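Local coordinates for protein GTN Reductase (Agrobacterium tumefaciens, PDB 5N6G) that probably reduces activated carbon-carbon double bonds with FMN as cofactor, as an ene-reductase of the Old Yellow Enzyme family, at residues R45-L50 and D336-L341. Sequence-based numbering, arbitrary orientation.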
loop_
_atom_site.group_PDB
_atom_site.type_symbol
_atom_site.label_atom_id
_atom_site.label_comp_id
_atom_site.label_asym_id
_atom_site.label_seq_id
_atom_site.Cartn_x
_atom_site.Cartn_y
_atom_site.Cartn_z
ATOM N N ARG A 45 -6.778 15.909 5.657
ATOM C CA ARG A 45 -5.448 15.401 5.970
ATOM C C ARG A 45 -4.369 15.882 4.995
ATOM O O ARG A 45 -3.236 15.394 5.038
ATOM C CB ARG A 45 -5.511 13.880 6.022
ATOM C CG ARG A 45 -6.356 13.418 7.200
ATOM C CD ARG A 45 -6.953 12.003 7.059
ATOM N NE ARG A 45 -7.644 11.713 8.309
ATOM C CZ ARG A 45 -8.823 12.201 8.654
ATOM N NH1 ARG A 45 -9.495 12.985 7.809
ATOM N NH2 ARG A 45 -9.322 11.921 9.856
ATOM N N ALA A 46 -4.666 16.886 4.184
ATOM C CA ALA A 46 -3.787 17.305 3.107
ATOM C C ALA A 46 -2.568 18.084 3.576
ATOM O O ALA A 46 -1.742 18.447 2.726
ATOM C CB ALA A 46 -4.571 18.154 2.102
ATOM N N THR A 47 -2.442 18.381 4.874
ATOM C CA THR A 47 -1.181 18.929 5.367
ATOM C C THR A 47 -0.096 17.868 5.522
ATOM O O THR A 47 1.074 18.234 5.721
ATOM C CB THR A 47 -1.369 19.681 6.697
ATOM O OG1 THR A 47 -1.979 18.832 7.676
ATOM C CG2 THR A 47 -2.210 20.913 6.490
ATOM N N ALA A 48 -0.433 16.587 5.383
ATOM C CA ALA A 48 0.588 15.550 5.294
ATOM C C ALA A 48 1.565 15.894 4.184
ATOM O O ALA A 48 1.170 16.417 3.142
ATOM C CB ALA A 48 -0.060 14.192 5.023
ATOM N N GLY A 49 2.853 15.616 4.416
ATOM C CA GLY A 49 3.828 15.766 3.347
ATOM C C GLY A 49 3.476 14.940 2.123
ATOM O O GLY A 49 3.641 15.389 0.981
ATOM N N LEU A 50 2.957 13.738 2.347
ATOM C CA LEU A 50 2.474 12.866 1.287
ATOM C C LEU A 50 1.329 12.035 1.847
ATOM O O LEU A 50 1.435 11.489 2.950
ATOM C CB LEU A 50 3.602 11.959 0.772
ATOM C CG LEU A 50 3.262 10.992 -0.340
ATOM C CD1 LEU A 50 2.896 11.742 -1.606
ATOM C CD2 LEU A 50 4.435 10.097 -0.586
ATOM N N ASP A 336 -5.258 16.840 11.449
ATOM C CA ASP A 336 -4.144 17.784 11.526
ATOM C C ASP A 336 -2.987 17.212 12.330
ATOM O O ASP A 336 -2.405 17.888 13.181
ATOM C CB ASP A 336 -4.609 19.110 12.117
ATOM C CG ASP A 336 -5.219 18.975 13.503
ATOM O OD1 ASP A 336 -5.584 17.862 13.923
ATOM O OD2 ASP A 336 -5.362 20.017 14.180
ATOM N N LEU A 337 -2.647 15.954 12.067
ATOM C CA LEU A 337 -1.532 15.308 12.753
ATOM C C LEU A 337 -0.256 16.124 12.621
ATOM O O LEU A 337 0.519 16.226 13.576
ATOM C CB LEU A 337 -1.306 13.902 12.198
ATOM C CG LEU A 337 -0.165 13.126 12.852
ATOM C CD1 LEU A 337 -0.429 12.919 14.350
ATOM C CD2 LEU A 337 0.015 11.800 12.160
ATOM N N VAL A 338 -0.014 16.702 11.441
ATOM C CA VAL A 338 1.230 17.444 11.225
ATOM C C VAL A 338 1.351 18.581 12.232
ATOM O O VAL A 338 2.375 18.725 12.917
ATOM C CB VAL A 338 1.303 17.958 9.776
ATOM C CG1 VAL A 338 2.458 18.938 9.605
ATOM C CG2 VAL A 338 1.465 16.806 8.801
ATOM N N ARG A 339 0.301 19.399 12.351
ATOM C CA ARG A 339 0.330 20.506 13.306
ATOM C C ARG A 339 0.452 20.010 14.740
ATOM O O ARG A 339 1.187 20.589 15.546
ATOM C CB ARG A 339 -0.927 21.348 13.140
ATOM C CG ARG A 339 -0.979 22.571 14.066
ATOM C CD ARG A 339 -2.290 23.302 13.922
ATOM N NE ARG A 339 -2.489 24.251 15.018
ATOM C CZ ARG A 339 -3.672 24.736 15.379
ATOM N NH1 ARG A 339 -4.771 24.364 14.735
ATOM N NH2 ARG A 339 -3.759 25.592 16.387
ATOM N N ARG A 340 -0.274 18.947 15.088
ATOM C CA ARG A 340 -0.181 18.417 16.441
ATOM C C ARG A 340 1.238 17.954 16.748
ATOM O O ARG A 340 1.763 18.224 17.837
ATOM C CB ARG A 340 -1.166 17.265 16.630
ATOM C CG ARG A 340 -2.642 17.701 16.731
ATOM C CD ARG A 340 -3.579 16.478 16.673
ATOM N NE ARG A 340 -4.987 16.893 16.590
ATOM C CZ ARG A 340 -5.831 16.960 17.606
ATOM N NH1 ARG A 340 -5.438 16.655 18.835
ATOM N NH2 ARG A 340 -7.082 17.346 17.387
ATOM N N LEU A 341 1.874 17.253 15.811
ATOM C CA LEU A 341 3.244 16.812 16.059
ATOM C C LEU A 341 4.199 17.996 16.114
ATOM O O LEU A 341 5.122 18.018 16.937
ATOM C CB LEU A 341 3.689 15.823 14.985
ATOM C CG LEU A 341 2.939 14.493 14.916
ATOM C CD1 LEU A 341 3.497 13.613 13.797
ATOM C CD2 LEU A 341 3.012 13.754 16.235
HETATM O O HOH W 1 -1.874 16.498 9.176
HETATM O O HOH W 2 -1.755 20.050 10.211
#
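Thr47 and Val338 carry this contact, one at the crest of a tight turn and the other in the first turn of helix 337-343. The turn begins at Arg45 and is of type I: Ala48 N donates to Arg45 O at 3.1 Å. The Arg45 side chain leads to helix 329-333, its NE and NH2 hydrogen-bonded to the carbonyls of Phe331 and Ile332. At Thr47 the hydroxyl lies between the backbone N and the carbonyl carbon (chi1 56°), which aims OG1 at the helix's N-terminal end. Two waters bridge the hydroxyl to the helix. One stands 2.8 Å from Thr47 OG1 and accepts from Val338 N at 2.9 Å; the other also pairs with OG1 and accepts from Arg339 N at 3.0 Å. Both N-H groups belong to the first turn of the helix, where no preceding turn supplies carbonyl acceptors, so a single hydroxyl serves them through solvent.

In the closed eight-stranded parallel barrel, a TIM barrel, residues 45-50 lead from helix 36-43 into strand 50-57, while helix 337-343 follows strand 324-327; the loop before the second strand and the helix after the eighth meet near the first, 19-21, where Val338 packs on Ile19.

Beyond the hydroxyl, the Thr47 carbonyl turns to Val338: its O is 3.4 Å from Val338 CG2, and it also accepts from Asn17 ND2. Val338 sets CG1 anti to its backbone N (chi1 170°), leaving CG2 beside that N, where the methyl also meets Ala48 CA at 3.8 Å. Just before the helix, at the N-cap position, Asp336 OD1 takes Arg340 NE at 2.9 Å in a salt bridge, met from above the carboxylate plane.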